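Local structure of sarcosine oxidase (1Y56) at residues B[18-23]-B[342-347]; B[36-41]-B[147-152]. The protein forms the FAD-containing beta subunit of an L-proline dehydrogenase complex and probably oxidises L-proline at its FAD. All coordinates share one frame; numbering follows the deposited sequence.

Contact 1. Residues B[18-23]-B[342-347]; sequences VTIAHE and PAVGEM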
ATOM      1  N   VAL B  18     -17.392 -23.382  40.043  1.00 32.29           N
ATOM      2  CA  VAL B  18     -17.068 -22.662  41.290  1.00 32.71           C
ATOM      3  C   VAL B  18     -17.832 -23.241  42.479  1.00 33.19           C
ATOM      4  O   VAL B  18     -17.326 -23.256  43.609  1.00 33.39           O
ATOM      5  CB  VAL B  18     -17.228 -21.099  41.206  1.00 32.38           C
ATOM      6  CG1 VAL B  18     -16.967 -20.611  39.814  1.00 31.96           C
ATOM      7  CG2 VAL B  18     -18.591 -20.632  41.671  1.00 32.05           C
ATOM      8  N   THR B  19     -19.030 -23.746  42.204  1.00 33.30           N
ATOM      9  CA  THR B  19     -19.889 -24.282  43.235  1.00 33.53           C
ATOM     10  C   THR B  19     -19.301 -25.582  43.778  1.00 33.64           C
ATOM     11  O   THR B  19     -19.427 -25.877  44.957  1.00 33.76           O
ATOM     12  CB  THR B  19     -21.326 -24.449  42.708  1.00 33.54           C
ATOM     13  OG1 THR B  19     -22.251 -24.342  43.788  1.00 34.58           O
ATOM     14  CG2 THR B  19     -21.522 -25.779  41.981  1.00 33.87           C
ATOM     15  N   ILE B  20     -18.646 -26.336  42.899  1.00 34.04           N
ATOM     16  CA  ILE B  20     -17.934 -27.560  43.256  1.00 34.32           C
ATOM     17  C   ILE B  20     -16.689 -27.227  44.081  1.00 34.54           C
ATOM     18  O   ILE B  20     -16.477 -27.781  45.155  1.00 34.18           O
ATOM     19  CB  ILE B  20     -17.537 -28.371  41.984  1.00 34.35           C
ATOM     20  CG1 ILE B  20     -18.780 -29.015  41.346  1.00 34.85           C
ATOM     21  CG2 ILE B  20     -16.476 -29.424  42.305  1.00 33.81           C
ATOM     22  CD1 ILE B  20     -18.565 -29.572  39.929  1.00 34.33           C
ATOM     23  N   ALA B  21     -15.869 -26.318  43.567  1.00 35.09           N
ATOM     24  CA  ALA B  21     -14.703 -25.850  44.299  1.00 35.76           C
ATOM     25  C   ALA B  21     -15.143 -25.434  45.685  1.00 36.24           C
ATOM     26  O   ALA B  21     -14.554 -25.851  46.677  1.00 36.27           O
ATOM     27  CB  ALA B  21     -14.069 -24.687  43.588  1.00 35.66           C
ATOM     28  N   HIS B  22     -16.208 -24.639  45.730  1.00 36.94           N
ATOM     29  CA  HIS B  22     -16.741 -24.096  46.973  1.00 37.74           C
ATOM     30  C   HIS B  22     -17.011 -25.163  48.037  1.00 38.09           C
ATOM     31  O   HIS B  22     -16.621 -24.998  49.189  1.00 38.17           O
ATOM     32  CB  HIS B  22     -17.997 -23.268  46.704  1.00 37.87           C
ATOM     33  CG  HIS B  22     -18.828 -23.036  47.922  1.00 38.49           C
ATOM     34  ND1 HIS B  22     -18.394 -22.265  48.977  1.00 38.58           N
ATOM     35  CD2 HIS B  22     -20.056 -23.489  48.263  1.00 39.44           C
ATOM     36  CE1 HIS B  22     -19.323 -22.245  49.914  1.00 39.07           C
ATOM     37  NE2 HIS B  22     -20.341 -22.982  49.508  1.00 39.94           N
ATOM     38  N   GLU B  23     -17.669 -26.252  47.650  1.00 38.65           N
ATOM     39  CA  GLU B  23     -17.905 -27.353  48.580  1.00 39.35           C
ATOM     40  C   GLU B  23     -16.609 -28.035  49.011  1.00 39.30           C
ATOM     41  O   GLU B  23     -16.418 -28.314  50.184  1.00 39.52           O
ATOM     42  CB  GLU B  23     -18.872 -28.388  48.003  1.00 39.45           C
ATOM     43  CG  GLU B  23     -20.311 -27.928  47.886  1.00 41.58           C
ATOM     44  CD  GLU B  23     -21.017 -27.698  49.227  1.00 44.28           C
ATOM     45  OE1 GLU B  23     -20.390 -27.831  50.306  1.00 43.86           O
ATOM     46  OE2 GLU B  23     -22.227 -27.370  49.184  1.00 46.34           O
ATOM     47  N   PRO B 342     -25.632 -25.877  43.159  1.00 28.90           N
ATOM     48  CA  PRO B 342     -25.361 -26.074  44.580  1.00 29.11           C
ATOM     49  C   PRO B 342     -25.412 -27.536  44.986  1.00 29.54           C
ATOM     50  O   PRO B 342     -24.549 -27.997  45.742  1.00 29.83           O
ATOM     51  CB  PRO B 342     -26.510 -25.328  45.243  1.00 29.13           C
ATOM     52  CG  PRO B 342     -26.792 -24.250  44.319  1.00 28.88           C
ATOM     53  CD  PRO B 342     -26.712 -24.889  42.980  1.00 28.84           C
ATOM     54  N   ALA B 343     -26.409 -28.255  44.482  1.00 29.78           N
ATOM     55  CA  ALA B 343     -26.517 -29.677  44.749  1.00 30.32           C
ATOM     56  C   ALA B 343     -25.433 -30.507  44.064  1.00 30.84           C
ATOM     57  O   ALA B 343     -24.873 -31.409  44.693  1.00 31.04           O
ATOM     58  CB  ALA B 343     -27.896 -30.191  44.407  1.00 30.45           C
ATOM     59  N   VAL B 344     -25.114 -30.225  42.797  1.00 31.33           N
ATOM     60  CA  VAL B 344     -24.065 -31.033  42.153  1.00 32.01           C
ATOM     61  C   VAL B 344     -22.706 -30.776  42.809  1.00 32.93           C
ATOM     62  O   VAL B 344     -21.846 -31.670  42.848  1.00 33.11           O
ATOM     63  CB  VAL B 344     -23.989 -30.923  40.597  1.00 31.56           C
ATOM     64  CG1 VAL B 344     -25.358 -30.705  39.997  1.00 31.46           C
ATOM     65  CG2 VAL B 344     -23.016 -29.856  40.150  1.00 31.70           C
ATOM     66  N   GLY B 345     -22.527 -29.562  43.336  1.00 33.65           N
ATOM     67  CA  GLY B 345     -21.330 -29.224  44.093  1.00 34.70           C
ATOM     68  C   GLY B 345     -21.212 -30.217  45.229  1.00 35.66           C
ATOM     69  O   GLY B 345     -20.210 -30.937  45.344  1.00 35.76           O
ATOM     70  N   GLU B 346     -22.265 -30.278  46.042  1.00 36.32           N
ATOM     71  CA  GLU B 346     -22.363 -31.239  47.134  1.00 37.19           C
ATOM     72  C   GLU B 346     -22.086 -32.683  46.683  1.00 37.34           C
ATOM     73  O   GLU B 346     -21.252 -33.357  47.281  1.00 37.86           O
ATOM     74  CB  GLU B 346     -23.737 -31.134  47.796  1.00 37.42           C
ATOM     75  CG  GLU B 346     -23.821 -31.708  49.201  1.00 38.67           C
ATOM     76  CD  GLU B 346     -25.195 -31.486  49.828  1.00 40.58           C
ATOM     77  OE1 GLU B 346     -25.312 -30.554  50.669  1.00 41.16           O
ATOM     78  OE2 GLU B 346     -26.151 -32.228  49.466  1.00 39.89           O
ATOM     79  N   MET B 347     -22.764 -33.146  45.633  1.00 37.25           N
ATOM     80  CA  MET B 347     -22.560 -34.507  45.117  1.00 37.22           C
ATOM     81  C   MET B 347     -21.112 -34.802  44.711  1.00 37.09           C
ATOM     82  O   MET B 347     -20.544 -35.801  45.140  1.00 37.23           O
ATOM     83  CB  MET B 347     -23.460 -34.766  43.913  1.00 37.31           C
ATOM     84  CG  MET B 347     -24.881 -35.124  44.240  1.00 37.31           C
ATOM     85  SD  MET B 347     -25.878 -34.964  42.752  1.00 37.45           S
ATOM     86  CE  MET B 347     -27.083 -36.235  43.034  1.00 38.20           C
TER
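T19 holds OG1 anti to its backbone N (chi1 -152°) and beside P342, while E23 puts CG anti to its carbonyl carbon (chi1 -70°), against G345 and E346. The first of the two helices, 15-26, follows the glycine-rich turn of a Rossmann-type FAD-binding fold. The second, 337-354, lies near the end of the chain. Their short segments cross at -47°, with axes 7.8 Å apart.

The helices come close at G345. It has no side chain, and its CA lies 3.9 Å from the CA of I20. A CB at this position would point into the 18-23 helix and would probably crowd the carbonyl of T19. I20 fits alongside, with CG1 3.8 Å from the CA of G345. Its CD1 end meets the side chain of V344 more loosely. The methyl CG2 of T19 also faces G345, 4.0 Å from its CA.

No hydrogen bond joins the two segments, so the contact is held by packing. The acids turn their charges to partners outside it. E23 forms a salt bridge with R27, just past the end of its helix, and E346 forms one with R66 on helix 58-78. These arginines probably ease the repulsion between two like charges whose carboxylates come near each other. Helix 58-78 also borders the contact through S67 and W71, which touch P342. The aliphatic part of E23 does the touching across the contact: its CG sits 3.6 Å from the backbone N of E346.

Contact 2. Residues B[36-41]-B[147-152]; sequences KRFIGS and DPFEAT. With FAD (flavin-adenine dinucleotide), chain I.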
ATOM      1  N   LYS B  36     -10.783 -20.271  31.470  1.00 31.58           N
ATOM      2  CA  LYS B  36     -10.003 -19.675  30.371  1.00 31.60           C
ATOM      3  C   LYS B  36     -10.303 -18.196  30.140  1.00 31.73           C
ATOM      4  O   LYS B  36      -9.501 -17.496  29.525  1.00 31.84           O
ATOM      5  CB  LYS B  36     -10.132 -20.476  29.067  1.00 31.66           C
ATOM      6  CG  LYS B  36     -11.487 -20.378  28.375  1.00 32.15           C
ATOM      7  CD  LYS B  36     -11.547 -21.286  27.179  1.00 33.46           C
ATOM      8  CE  LYS B  36     -12.947 -21.326  26.583  1.00 34.77           C
ATOM      9  NZ  LYS B  36     -13.175 -20.237  25.593  1.00 36.33           N
ATOM     10  N   ARG B  37     -11.459 -17.731  30.615  1.00 31.61           N
ATOM     11  CA  ARG B  37     -11.800 -16.307  30.561  1.00 31.67           C
ATOM     12  C   ARG B  37     -11.964 -15.743  31.979  1.00 31.13           C
ATOM     13  O   ARG B  37     -11.009 -15.769  32.744  1.00 31.31           O
ATOM     14  CB  ARG B  37     -12.996 -16.043  29.627  1.00 32.00           C
ATOM     15  CG  ARG B  37     -12.542 -15.704  28.192  1.00 34.29           C
ATOM     16  CD  ARG B  37     -13.559 -16.011  27.072  1.00 37.68           C
ATOM     17  NE  ARG B  37     -14.885 -15.393  27.244  1.00 41.16           N
ATOM     18  CZ  ARG B  37     -15.133 -14.081  27.391  1.00 41.86           C
ATOM     19  NH1 ARG B  37     -16.391 -13.655  27.527  1.00 40.37           N
ATOM     20  NH2 ARG B  37     -14.136 -13.190  27.418  1.00 42.47           N
ATOM     21  N   PHE B  38     -13.140 -15.238  32.348  1.00 30.46           N
ATOM     22  CA  PHE B  38     -13.371 -14.816  33.744  1.00 29.20           C
ATOM     23  C   PHE B  38     -14.381 -15.724  34.437  1.00 29.18           C
ATOM     24  O   PHE B  38     -15.192 -16.380  33.765  1.00 29.26           O
ATOM     25  CB  PHE B  38     -13.780 -13.340  33.840  1.00 28.62           C
ATOM     26  CG  PHE B  38     -15.020 -12.986  33.069  1.00 27.07           C
ATOM     27  CD1 PHE B  38     -16.268 -13.028  33.675  1.00 25.97           C
ATOM     28  CD2 PHE B  38     -14.941 -12.574  31.747  1.00 26.60           C
ATOM     29  CE1 PHE B  38     -17.416 -12.681  32.973  1.00 24.55           C
ATOM     30  CE2 PHE B  38     -16.093 -12.235  31.031  1.00 25.09           C
ATOM     31  CZ  PHE B  38     -17.325 -12.285  31.653  1.00 24.35           C
ATOM     32  N   ILE B  39     -14.322 -15.775  35.770  1.00 28.56           N
ATOM     33  CA  ILE B  39     -15.299 -16.531  36.551  1.00 28.11           C
ATOM     34  C   ILE B  39     -16.711 -16.106  36.121  1.00 28.33           C
ATOM     35  O   ILE B  39     -17.065 -14.922  36.185  1.00 27.92           O
ATOM     36  CB  ILE B  39     -15.130 -16.317  38.093  1.00 27.96           C
ATOM     37  CG1 ILE B  39     -13.696 -16.602  38.569  1.00 27.73           C
ATOM     38  CG2 ILE B  39     -16.152 -17.128  38.881  1.00 26.71           C
ATOM     39  CD1 ILE B  39     -13.191 -18.031  38.362  1.00 28.15           C
ATOM     40  N   GLY B  40     -17.492 -17.072  35.641  1.00 28.44           N
ATOM     41  CA  GLY B  40     -18.883 -16.829  35.288  1.00 28.66           C
ATOM     42  C   GLY B  40     -19.171 -16.319  33.890  1.00 28.82           C
ATOM     43  O   GLY B  40     -20.320 -16.022  33.582  1.00 28.79           O
ATOM     44  N   SER B  41     -18.144 -16.191  33.047  1.00 29.05           N
ATOM     45  CA  SER B  41     -18.367 -16.023  31.600  1.00 29.53           C
ATOM     46  C   SER B  41     -18.918 -17.343  31.083  1.00 29.98           C
ATOM     47  O   SER B  41     -19.003 -18.321  31.833  1.00 30.77           O
ATOM     48  CB  SER B  41     -17.074 -15.679  30.867  1.00 29.53           C
ATOM     49  OG  SER B  41     -15.957 -16.350  31.423  1.00 29.22           O
ATOM     50  N   ASP B 147     -29.940 -14.178  40.300  1.00 33.74           N
ATOM     51  CA  ASP B 147     -29.044 -13.729  39.231  1.00 34.00           C
ATOM     52  C   ASP B 147     -27.802 -14.621  39.148  1.00 33.81           C
ATOM     53  O   ASP B 147     -26.986 -14.645  40.081  1.00 33.85           O
ATOM     54  CB  ASP B 147     -28.643 -12.263  39.402  1.00 34.26           C
ATOM     55  CG  ASP B 147     -27.740 -11.766  38.274  1.00 36.37           C
ATOM     56  OD1 ASP B 147     -26.500 -11.717  38.481  1.00 38.14           O
ATOM     57  OD2 ASP B 147     -28.266 -11.439  37.176  1.00 39.00           O
ATOM     58  N   PRO B 148     -27.652 -15.362  38.026  1.00 33.61           N
ATOM     59  CA  PRO B 148     -26.563 -16.323  37.953  1.00 33.37           C
ATOM     60  C   PRO B 148     -25.199 -15.682  38.138  1.00 33.31           C
ATOM     61  O   PRO B 148     -24.314 -16.313  38.715  1.00 33.60           O
ATOM     62  CB  PRO B 148     -26.718 -16.922  36.555  1.00 33.20           C
ATOM     63  CG  PRO B 148     -28.147 -16.746  36.256  1.00 32.93           C
ATOM     64  CD  PRO B 148     -28.459 -15.392  36.795  1.00 33.29           C
ATOM     65  N   PHE B 149     -25.028 -14.439  37.694  1.00 33.03           N
ATOM     66  CA  PHE B 149     -23.725 -13.794  37.856  1.00 32.86           C
ATOM     67  C   PHE B 149     -23.457 -13.381  39.296  1.00 32.69           C
ATOM     68  O   PHE B 149     -22.385 -13.658  39.845  1.00 32.46           O
ATOM     69  CB  PHE B 149     -23.520 -12.604  36.905  1.00 32.77           C
ATOM     70  CG  PHE B 149     -22.081 -12.179  36.803  1.00 32.61           C
ATOM     71  CD1 PHE B 149     -21.683 -10.910  37.200  1.00 31.98           C
ATOM     72  CD2 PHE B 149     -21.105 -13.089  36.369  1.00 31.93           C
ATOM     73  CE1 PHE B 149     -20.345 -10.534  37.129  1.00 31.35           C
ATOM     74  CE2 PHE B 149     -19.774 -12.724  36.295  1.00 31.10           C
ATOM     75  CZ  PHE B 149     -19.392 -11.443  36.673  1.00 31.31           C
ATOM     76  N   GLU B 150     -24.440 -12.720  39.899  1.00 32.63           N
ATOM     77  CA  GLU B 150     -24.369 -12.371  41.302  1.00 32.63           C
ATOM     78  C   GLU B 150     -24.015 -13.595  42.145  1.00 32.08           C
ATOM     79  O   GLU B 150     -23.062 -13.552  42.931  1.00 32.20           O
ATOM     80  CB  GLU B 150     -25.688 -11.775  41.781  1.00 32.72           C
ATOM     81  CG  GLU B 150     -25.498 -10.905  43.012  1.00 35.04           C
ATOM     82  CD  GLU B 150     -26.775 -10.640  43.813  1.00 37.91           C
ATOM     83  OE1 GLU B 150     -27.910 -10.776  43.278  1.00 39.04           O
ATOM     84  OE2 GLU B 150     -26.631 -10.280  45.004  1.00 38.73           O
ATOM     85  N   ALA B 151     -24.772 -14.677  41.958  1.00 31.14           N
ATOM     86  CA  ALA B 151     -24.613 -15.899  42.744  1.00 30.59           C
ATOM     87  C   ALA B 151     -23.262 -16.597  42.546  1.00 30.44           C
ATOM     88  O   ALA B 151     -22.694 -17.151  43.484  1.00 30.49           O
ATOM     89  CB  ALA B 151     -25.745 -16.853  42.454  1.00 30.27           C
ATOM     90  N   THR B 152     -22.751 -16.576  41.321  1.00 30.32           N
ATOM     91  CA  THR B 152     -21.478 -17.217  41.024  1.00 29.90           C
ATOM     92  C   THR B 152     -20.334 -16.457  41.690  1.00 29.84           C
ATOM     93  O   THR B 152     -19.485 -17.064  42.335  1.00 29.59           O
ATOM     94  CB  THR B 152     -21.258 -17.357  39.500  1.00 29.71           C
ATOM     95  OG1 THR B 152     -22.368 -18.050  38.927  1.00 29.05           O
ATOM     96  CG2 THR B 152     -20.007 -18.150  39.213  1.00 29.48           C
TER
HETATM   97  PA  FAD I 800     -20.440 -22.642  31.979  1.00 25.01           P
HETATM   98  O1A FAD I 800     -20.354 -22.526  30.487  1.00 25.46           O
HETATM   99  O2A FAD I 800     -21.120 -21.537  32.746  1.00 26.88           O
HETATM  100  O5B FAD I 800     -18.967 -22.909  32.554  1.00 24.28           O
HETATM  101  C5B FAD I 800     -18.001 -23.623  31.800  1.00 23.45           C
HETATM  102  C4B FAD I 800     -16.730 -22.797  31.833  1.00 24.12           C
HETATM  103  O4B FAD I 800     -15.637 -23.603  31.409  1.00 24.34           O
HETATM  104  C3B FAD I 800     -16.778 -21.590  30.899  1.00 24.00           C
HETATM  105  O3B FAD I 800     -16.725 -20.377  31.669  1.00 23.42           O
HETATM  106  C2B FAD I 800     -15.561 -21.752  30.003  1.00 22.97           C
HETATM  107  O2B FAD I 800     -14.773 -20.580  29.874  1.00 22.18           O
HETATM  108  C1B FAD I 800     -14.717 -22.757  30.738  1.00 23.12           C
HETATM  109  N9A FAD I 800     -13.824 -23.498  29.822  1.00 23.71           N
HETATM  110  C8A FAD I 800     -14.134 -24.075  28.646  1.00 22.88           C
HETATM  111  N7A FAD I 800     -13.007 -24.620  28.130  1.00 23.06           N
HETATM  112  C5A FAD I 800     -12.000 -24.375  28.992  1.00 23.59           C
HETATM  113  C6A FAD I 800     -10.645 -24.690  29.013  1.00 24.50           C
HETATM  114  N6A FAD I 800     -10.086 -25.398  28.000  1.00 24.89           N
HETATM  115  N1A FAD I 800      -9.891 -24.287  30.054  1.00 24.91           N
HETATM  116  C2A FAD I 800     -10.425 -23.585  31.076  1.00 24.45           C
HETATM  117  N3A FAD I 800     -11.729 -23.266  31.088  1.00 23.35           N
HETATM  118  C4A FAD I 800     -12.526 -23.662  30.058  1.00 23.62           C
HETATM  119  N1  FAD I 800     -30.111 -22.920  33.728  1.00 24.64           N
HETATM  120  C2  FAD I 800     -30.956 -22.873  34.775  1.00 24.60           C
HETATM  121  O2  FAD I 800     -30.776 -23.660  35.722  1.00 24.58           O
HETATM  122  N3  FAD I 800     -31.986 -22.007  34.835  1.00 24.36           N
HETATM  123  C4  FAD I 800     -32.237 -21.123  33.850  1.00 24.96           C
HETATM  124  O4  FAD I 800     -33.196 -20.319  33.929  1.00 25.23           O
HETATM  125  C4X FAD I 800     -31.419 -21.115  32.727  1.00 25.07           C
HETATM  126  N5  FAD I 800     -31.606 -20.260  31.689  1.00 24.76           N
HETATM  127  C5X FAD I 800     -30.772 -20.282  30.617  1.00 24.58           C
HETATM  128  C6  FAD I 800     -30.998 -19.382  29.568  1.00 23.77           C
HETATM  129  C7  FAD I 800     -30.156 -19.370  28.451  1.00 24.46           C
HETATM  130  C7M FAD I 800     -30.415 -18.393  27.327  1.00 23.39           C
HETATM  131  C8  FAD I 800     -29.085 -20.274  28.392  1.00 25.03           C
HETATM  132  C8M FAD I 800     -28.163 -20.310  27.236  1.00 24.17           C
HETATM  133  C9  FAD I 800     -28.858 -21.172  29.434  1.00 24.87           C
HETATM  134  C9A FAD I 800     -29.689 -21.186  30.554  1.00 24.58           C
HETATM  135  N10 FAD I 800     -29.446 -22.066  31.549  1.00 24.39           N
HETATM  136  C10 FAD I 800     -30.289 -22.086  32.686  1.00 25.16           C
HETATM  137  C1' FAD I 800     -28.335 -23.005  31.440  1.00 23.57           C
HETATM  138  C2' FAD I 800     -27.219 -22.627  32.378  1.00 23.27           C
HETATM  139  O2' FAD I 800     -26.649 -21.419  31.893  1.00 24.50           O
HETATM  140  C3' FAD I 800     -26.169 -23.713  32.325  1.00 22.91           C
HETATM  141  O3' FAD I 800     -26.775 -24.977  32.625  1.00 21.67           O
HETATM  142  C4' FAD I 800     -25.072 -23.414  33.330  1.00 23.31           C
HETATM  143  O4' FAD I 800     -24.470 -22.131  33.080  1.00 23.52           O
HETATM  144  C5' FAD I 800     -23.996 -24.483  33.278  1.00 22.99           C
HETATM  145  O5' FAD I 800     -22.935 -23.983  34.080  1.00 23.09           O
HETATM  146  P   FAD I 800     -21.473 -24.552  33.844  1.00 23.08           P
HETATM  147  O1P FAD I 800     -21.594 -26.050  33.738  1.00 22.91           O
HETATM  148  O2P FAD I 800     -20.590 -23.906  34.874  1.00 23.48           O
HETATM  149  O3P FAD I 800     -21.179 -24.017  32.352  1.00 25.01           O
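The ring of F149 turns its edge to a backbone carbonyl: CE2 lies 3.5 Å from the O of I39, near the ring plane. F149 holds CG anti to its backbone N (chi1 -165°), which carries the ring toward the 36-41 loop. The same CE2 reaches the edge of the F38 ring, 4.1 Å from its CE1. The two side chains cross at about a right angle. F45 meets both rings edge-to-face and completes an aromatic cluster. I437 of a neighbouring PH1363 chain packs on F149.

F38 to S41 form a type II beta turn. G40 takes its third position with a positive phi (87°), and a CB there would point at the 147-152 segment. S41 CB lies over the centre of the F38 ring, 3.4 Å above its plane. Within the turn, I39 CG2 meets T152 CG2 at 4.0 Å.

T152 OG1 and N both donate to P148 O, from opposite faces of the carbonyl plane. D147 caps the start of this helix: its OD1 accepts from E150 N at 2.7 Å through the anti lone pair. D147 also lines the FMN pocket.

At the other end of the loop, the aliphatic chain of K36 runs over one face of the FAD adenine, with CD 3.6 Å from C5A and CE 3.6 Å from C8A. An alanine here would probably leave the adenine face without the cover that CG, CD and CE give it. E35, just before K36, hydrogen-bonds FAD. An acid just after the second strand, next to the adenosine half of FAD, is characteristic of the Rossmann-type FAD-binding fold.

How the contacts relate
The four segments come along the chain in the order 18-23, 36-41, 147-152, 342-347, so contact 2 falls wholly between the two halves of contact 1. Helix 15-26 connects the neighbouring parallel strands 8-11 and 31-34, a beta-alpha-beta crossover, and the 36-41 loop follows the second strand. The contact centres are 15 Å apart, yet the two meet directly. V18 CG1 packs 3.7 Å from I39 CG2, and V18 also touches T152. Helix 15-26 thus forms one side of contact 1 and borders contact 2: helix 337-354 packs on it in contact 1, and the loop and helix 148-161 adjoin it in contact 2. Together they bring distant parts of the sequence around the FAD-binding region.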